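Local structure of putative nisin-resistance protein (Streptococcus agalactiae 515, 4Y68) at residues R42-G47 and R53-I58; R59-K64 and V79-R84. The protein probably confers resistance to the lantibiotic nisin as a family S41 peptidase lipoprotein that recognises the lantibiotic and cleaves it. One frame throughout, in Å; residues are numbered along the deposited sequence.

Contact 1 of 2, residues R42-G47 and R53-I58; sequences RVEQRG and RQWQII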
loop_
_atom_site.group_PDB
_atom_site.type_symbol
_atom_site.label_atom_id
_atom_site.label_comp_id
_atom_site.label_asym_id
_atom_site.label_seq_id
_atom_site.Cartn_x
_atom_site.Cartn_y
_atom_site.Cartn_z
ATOM N N ARG A 42 -16.552 10.682 -8.866
ATOM C CA ARG A 42 -15.351 9.839 -8.860
ATOM C C ARG A 42 -15.646 8.473 -8.308
ATOM O O ARG A 42 -15.220 7.460 -8.860
ATOM C CB ARG A 42 -14.235 10.453 -8.016
ATOM C CG ARG A 42 -13.525 11.575 -8.660
ATOM C CD ARG A 42 -12.574 11.098 -9.755
ATOM N NE ARG A 42 -11.877 12.262 -10.287
ATOM C CZ ARG A 42 -11.388 12.355 -11.515
ATOM N NH1 ARG A 42 -11.505 11.335 -12.363
ATOM N NH2 ARG A 42 -10.784 13.475 -11.892
ATOM N N VAL A 43 -16.365 8.457 -7.189
ATOM C CA VAL A 43 -16.712 7.204 -6.548
ATOM C C VAL A 43 -17.489 6.342 -7.520
ATOM O O VAL A 43 -17.158 5.167 -7.711
ATOM C CB VAL A 43 -17.515 7.436 -5.264
ATOM C CG1 VAL A 43 -18.081 6.112 -4.742
ATOM C CG2 VAL A 43 -16.634 8.102 -4.225
ATOM N N GLU A 44 -18.492 6.933 -8.171
ATOM C CA GLU A 44 -19.259 6.188 -9.153
ATOM C C GLU A 44 -18.373 5.742 -10.337
ATOM O O GLU A 44 -18.512 4.622 -10.857
ATOM C CB GLU A 44 -20.468 7.004 -9.655
ATOM C CG GLU A 44 -21.242 6.281 -10.745
ATOM C CD GLU A 44 -22.759 6.550 -10.767
ATOM O OE1 GLU A 44 -23.369 7.033 -9.769
ATOM O OE2 GLU A 44 -23.360 6.244 -11.819
ATOM N N GLN A 45 -17.443 6.592 -10.748
ATOM C CA GLN A 45 -16.648 6.300 -11.946
ATOM C C GLN A 45 -15.662 5.130 -11.745
ATOM O O GLN A 45 -15.394 4.376 -12.687
ATOM C CB GLN A 45 -15.889 7.567 -12.409
ATOM C CG GLN A 45 -14.887 7.341 -13.580
ATOM C CD GLN A 45 -14.000 8.574 -13.920
ATOM O OE1 GLN A 45 -13.219 9.054 -13.092
ATOM N NE2 GLN A 45 -14.130 9.075 -15.149
ATOM N N ARG A 46 -15.124 4.961 -10.536
ATOM C CA ARG A 46 -14.011 4.015 -10.360
ATOM C C ARG A 46 -14.155 3.044 -9.182
ATOM O O ARG A 46 -13.471 2.014 -9.142
ATOM C CB ARG A 46 -12.689 4.781 -10.208
ATOM C CG ARG A 46 -12.248 5.616 -11.420
ATOM C CD ARG A 46 -11.830 4.727 -12.612
ATOM N NE ARG A 46 -10.748 3.788 -12.277
ATOM C CZ ARG A 46 -10.526 2.633 -12.907
ATOM N NH1 ARG A 46 -11.325 2.255 -13.905
ATOM N NH2 ARG A 46 -9.517 1.842 -12.528
ATOM N N GLY A 47 -15.022 3.370 -8.227
ATOM C CA GLY A 47 -15.203 2.539 -7.043
ATOM C C GLY A 47 -15.703 1.156 -7.416
ATOM O O GLY A 47 -16.503 1.020 -8.338
ATOM N N ARG A 53 -28.956 -0.771 -7.209
ATOM C CA ARG A 53 -30.053 -0.191 -6.440
ATOM C C ARG A 53 -29.626 0.378 -5.097
ATOM O O ARG A 53 -30.034 1.480 -4.748
ATOM C CB ARG A 53 -31.158 -1.227 -6.216
ATOM C CG ARG A 53 -32.463 -0.634 -5.683
ATOM C CD ARG A 53 -33.320 -0.001 -6.815
ATOM N NE ARG A 53 -34.731 0.022 -6.419
ATOM C CZ ARG A 53 -35.354 1.078 -5.905
ATOM N NH1 ARG A 53 -34.719 2.243 -5.762
ATOM N NH2 ARG A 53 -36.630 0.976 -5.556
ATOM N N GLN A 54 -28.835 -0.350 -4.313
ATOM C CA GLN A 54 -28.424 0.240 -3.039
ATOM C C GLN A 54 -27.511 1.461 -3.247
ATOM O O GLN A 54 -27.567 2.420 -2.476
ATOM C CB GLN A 54 -27.726 -0.786 -2.153
ATOM C CG GLN A 54 -28.537 -2.043 -1.932
ATOM C CD GLN A 54 -29.917 -1.729 -1.376
ATOM O OE1 GLN A 54 -30.061 -0.868 -0.501
ATOM N NE2 GLN A 54 -30.941 -2.408 -1.899
ATOM N N TRP A 55 -26.671 1.433 -4.280
ATOM C CA TRP A 55 -25.741 2.541 -4.489
ATOM C C TRP A 55 -26.462 3.856 -4.749
ATOM O O TRP A 55 -26.158 4.854 -4.121
ATOM C CB TRP A 55 -24.798 2.250 -5.647
ATOM C CG TRP A 55 -24.194 3.493 -6.210
ATOM C CD1 TRP A 55 -24.425 4.036 -7.455
ATOM C CD2 TRP A 55 -23.271 4.379 -5.545
ATOM N NE1 TRP A 55 -23.687 5.187 -7.598
ATOM C CE2 TRP A 55 -22.969 5.419 -6.448
ATOM C CE3 TRP A 55 -22.668 4.385 -4.273
ATOM C CZ2 TRP A 55 -22.083 6.462 -6.124
ATOM C CZ3 TRP A 55 -21.797 5.414 -3.950
ATOM C CH2 TRP A 55 -21.517 6.446 -4.867
ATOM N N GLN A 56 -27.386 3.900 -5.702
ATOM C CA GLN A 56 -28.219 5.106 -5.800
ATOM C C GLN A 56 -29.197 4.911 -4.692
ATOM O O GLN A 56 -29.487 3.789 -4.381
ATOM C CB GLN A 56 -28.904 5.228 -7.143
ATOM C CG GLN A 56 -29.726 4.040 -7.463
ATOM C CD GLN A 56 -29.200 3.319 -8.671
ATOM O OE1 GLN A 56 -28.211 3.759 -9.278
ATOM N NE2 GLN A 56 -29.857 2.202 -9.042
ATOM N N ILE A 57 -29.704 5.959 -4.083
ATOM C CA ILE A 57 -30.401 5.836 -2.774
ATOM C C ILE A 57 -29.422 6.347 -1.781
ATOM O O ILE A 57 -29.649 7.399 -1.193
ATOM C CB ILE A 57 -30.833 4.399 -2.316
ATOM C CG1 ILE A 57 -31.996 3.838 -3.144
ATOM C CG2 ILE A 57 -31.237 4.401 -0.826
ATOM C CD1 ILE A 57 -32.280 2.362 -2.844
ATOM N N ILE A 58 -28.318 5.611 -1.599
ATOM C CA ILE A 58 -27.222 6.148 -0.798
ATOM C C ILE A 58 -26.725 7.419 -1.472
ATOM O O ILE A 58 -26.596 8.464 -0.827
ATOM C CB ILE A 58 -26.067 5.154 -0.618
ATOM C CG1 ILE A 58 -26.464 4.058 0.369
ATOM C CG2 ILE A 58 -24.841 5.871 -0.078
ATOM C CD1 ILE A 58 -25.473 2.866 0.391
#

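Contact 2 of 2, residues R59-K64 and V79-R84; sequences RQRSEK and VQEAVR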
loop_
_atom_site.group_PDB
_atom_site.type_symbol
_atom_site.label_atom_id
_atom_site.label_comp_id
_atom_site.label_asym_id
_atom_site.label_seq_id
_atom_site.Cartn_x
_atom_site.Cartn_y
_atom_site.Cartn_z
ATOM N N ARG A 59 -26.508 7.346 -2.782
ATOM C CA ARG A 59 -26.026 8.505 -3.513
ATOM C C ARG A 59 -27.087 9.612 -3.544
ATOM O O ARG A 59 -26.780 10.788 -3.313
ATOM C CB ARG A 59 -25.617 8.134 -4.943
ATOM C CG ARG A 59 -25.504 9.363 -5.831
ATOM C CD ARG A 59 -24.790 9.128 -7.159
ATOM N NE ARG A 59 -24.196 10.375 -7.645
ATOM C CZ ARG A 59 -23.391 10.461 -8.705
ATOM N NH1 ARG A 59 -23.106 9.379 -9.417
ATOM N NH2 ARG A 59 -22.873 11.628 -9.059
ATOM N N GLN A 60 -28.330 9.237 -3.836
ATOM C CA GLN A 60 -29.430 10.199 -3.843
ATOM C C GLN A 60 -29.563 10.851 -2.475
ATOM O O GLN A 60 -29.679 12.070 -2.369
ATOM C CB GLN A 60 -30.748 9.522 -4.259
ATOM C CG GLN A 60 -32.012 10.353 -4.001
ATOM C CD GLN A 60 -32.617 10.124 -2.604
ATOM O OE1 GLN A 60 -32.390 9.081 -1.957
ATOM N NE2 GLN A 60 -33.392 11.103 -2.136
ATOM N N ARG A 61 -29.514 10.043 -1.420
ATOM C CA ARG A 61 -29.630 10.585 -0.072
ATOM C C ARG A 61 -28.493 11.562 0.215
ATOM O O ARG A 61 -28.661 12.565 0.918
ATOM C CB ARG A 61 -29.628 9.468 0.969
ATOM C CG ARG A 61 -29.698 10.011 2.389
ATOM C CD ARG A 61 -30.047 8.929 3.416
ATOM N NE ARG A 61 -29.050 7.866 3.465
ATOM C CZ ARG A 61 -29.262 6.622 3.056
ATOM N NH1 ARG A 61 -30.446 6.268 2.581
ATOM N NH2 ARG A 61 -28.291 5.728 3.134
ATOM N N SER A 62 -27.324 11.258 -0.338
ATOM C CA SER A 62 -26.161 12.097 -0.127
ATOM C C SER A 62 -26.303 13.441 -0.863
ATOM O O SER A 62 -26.031 14.504 -0.312
ATOM C CB SER A 62 -24.919 11.337 -0.587
ATOM O OG SER A 62 -23.778 12.142 -0.449
ATOM N N GLU A 63 -26.752 13.384 -2.112
ATOM C CA GLU A 63 -27.025 14.595 -2.893
ATOM C C GLU A 63 -28.073 15.507 -2.239
ATOM O O GLU A 63 -27.962 16.731 -2.289
ATOM C CB GLU A 63 -27.469 14.213 -4.305
ATOM C CG GLU A 63 -26.358 13.593 -5.108
ATOM C CD GLU A 63 -26.849 12.910 -6.345
ATOM O OE1 GLU A 63 -28.073 12.731 -6.458
ATOM O OE2 GLU A 63 -26.015 12.543 -7.206
ATOM N N LYS A 64 -29.077 14.912 -1.605
ATOM C CA LYS A 64 -30.115 15.703 -0.937
ATOM C C LYS A 64 -29.508 16.506 0.209
ATOM O O LYS A 64 -29.735 17.710 0.314
ATOM C CB LYS A 64 -31.259 14.811 -0.439
ATOM C CG LYS A 64 -32.361 15.571 0.311
ATOM C CD LYS A 64 -33.661 14.779 0.386
ATOM C CE LYS A 64 -34.109 14.526 1.832
ATOM N NZ LYS A 64 -35.475 13.905 1.915
ATOM N N VAL A 79 -20.697 12.850 2.382
ATOM C CA VAL A 79 -20.479 11.777 1.385
ATOM C C VAL A 79 -19.754 10.541 1.935
ATOM O O VAL A 79 -19.461 9.601 1.199
ATOM C CB VAL A 79 -19.685 12.302 0.170
ATOM C CG1 VAL A 79 -20.412 13.496 -0.476
ATOM C CG2 VAL A 79 -18.269 12.687 0.582
ATOM N N GLN A 80 -19.435 10.565 3.225
ATOM C CA GLN A 80 -18.715 9.481 3.876
ATOM C C GLN A 80 -19.377 8.111 3.675
ATOM O O GLN A 80 -18.685 7.117 3.384
ATOM C CB GLN A 80 -18.585 9.795 5.360
ATOM C CG GLN A 80 -17.747 8.822 6.180
ATOM C CD GLN A 80 -17.473 9.372 7.598
ATOM O OE1 GLN A 80 -18.172 10.278 8.072
ATOM N NE2 GLN A 80 -16.442 8.843 8.260
ATOM N N GLU A 81 -20.701 8.047 3.830
ATOM C CA GLU A 81 -21.414 6.771 3.666
ATOM C C GLU A 81 -21.249 6.280 2.226
ATOM O O GLU A 81 -21.017 5.103 1.976
ATOM C CB GLU A 81 -22.905 6.911 4.030
ATOM C CG GLU A 81 -23.709 5.627 3.836
ATOM C CD GLU A 81 -25.237 5.795 3.958
ATOM O OE1 GLU A 81 -25.791 6.902 3.734
ATOM O OE2 GLU A 81 -25.888 4.779 4.274
ATOM N N ALA A 82 -21.353 7.206 1.287
ATOM C CA ALA A 82 -21.230 6.903 -0.129
ATOM C C ALA A 82 -19.829 6.393 -0.459
ATOM O O ALA A 82 -19.673 5.447 -1.210
ATOM C CB ALA A 82 -21.562 8.149 -0.963
ATOM N N VAL A 83 -18.812 7.034 0.104
ATOM C CA VAL A 83 -17.440 6.599 -0.121
ATOM C C VAL A 83 -17.231 5.208 0.449
ATOM O O VAL A 83 -16.703 4.325 -0.223
ATOM C CB VAL A 83 -16.421 7.583 0.498
ATOM C CG1 VAL A 83 -15.011 7.022 0.426
ATOM C CG2 VAL A 83 -16.472 8.915 -0.236
ATOM N N ARG A 84 -17.660 5.014 1.688
ATOM C CA ARG A 84 -17.509 3.727 2.356
ATOM C C ARG A 84 -18.282 2.627 1.628
ATOM O O ARG A 84 -17.810 1.501 1.540
ATOM C CB ARG A 84 -17.970 3.831 3.820
ATOM C CG ARG A 84 -18.076 2.498 4.558
ATOM C CD ARG A 84 -16.787 1.687 4.446
ATOM N NE ARG A 84 -16.823 0.426 5.181
ATOM C CZ ARG A 84 -17.208 -0.734 4.658
ATOM N NH1 ARG A 84 -17.615 -0.788 3.397
ATOM N NH2 ARG A 84 -17.199 -1.841 5.393
HETATM O O HOH W 1 -23.134 9.736 1.684
#

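Contact 1 of 2, residues R42-G47 and R53-I58
The last turn of helix 32-46 meets the start of helix 55-66 in an antiparallel helical hairpin, where the indole of W55 reaches across to V43 and E44. W55 is the one residue of 53-58 that touches 42-47, and the CA atoms of E44 and W55 are 8.8 Å from each other. With CG opposite the backbone N (chi1 159°), the ring reaches from its own helix toward V43 and E44. Its pyrrole side is gripped by E44: W55 NE1 donates to E44 OE1 over 2.9 Å in a nearly straight bond (N-H...O 168°). The acceptor lies at the ring edge, in the indole plane, whereas the donor comes to OE1 from above the carboxylate, whose plane is turned 76° from the ring. E44 CB lies 3.9 Å from W55 CZ2, beside the benzo ring, while its acid end takes the indole N-H. OE1 is also in a salt bridge with R59, four residues on from W55, modelled implausibly short, so its exact geometry is doubtful. V43 completes the grip at the six-membered ring, its CG1 packing 3.5 Å from W55 CH2 and 3.9 Å from CZ3. This hairpin belongs to the N-terminal three-helix bundle, and Y85 of helix 72-87 packs on the same indole. In the turn between the helices, S50 OG bonds to V43 O and G47 O. On a different flank of helix 32-46, R42 NH1 bonds to Q45 OE1 over 2.9 Å, in the carbonyl plane, and R46 forms salt bridges with D186 and E258, tying the bundle to the strand-rich body.

Contact 2 of 2, residues R59-K64 and V79-R84
R61 and E81 both start with CG opposite the backbone N, but they finish differently: E81 runs on extended, while R61 bends at chi3 (62°) and presents the edge of its guanidinium to the carboxylate. The side chains cross at about a right angle, with the flat groups 37° apart. R61 NH2 does most of the bonding, giving its better-aligned bond to E81 OE1 at 2.8 Å (N-H...O 161°), on the syn side of the acid, and a weak one to E81 OE2, also at 2.8 Å. R61 NE adds a weak, long bond to OE1, so this salt bridge, at the outer margin of the contact, is centred on a single nitrogen. Further in, S62 OG packs 3.6 Å from V79 CG1, and the backbones come close, with S62 CA 5.9 Å from V79 CA. At the kink of helix 72-87, A82 N lacks its bond to the preceding turn and donates to a water at 3.1 Å, which is also weakly linked to S62 OG. A82 and S62 both touch L40 of helix 32-46. The pairing is that of neighbouring antiparallel helices in a three-helix bundle, with small residues and a water between them and a salt bridge at the exposed edge.

Contacts 1 and 2 follow one another along the chain and share helix 55-66, which pairs with helix 32-46 through W55 and with helix 72-87 through R61 and S62. Their centres are 8 Å apart. R59 NH1 pairs with E44 OE1 of contact 1 in a salt bridge modelled too short to be exact, while R59 NH2 pairs with D41 and R59 NE with E63. Between the two contacts, A82 packs against contact 1: its backbone O lies 3.5 Å from W55 CZ3, and its CA lies 3.8 Å from I58 CG2. Both lie on the same side of the chain, their centres about 24 and 26 Å from its centre, and belong to bundle packing rather than to an identified catalytic site.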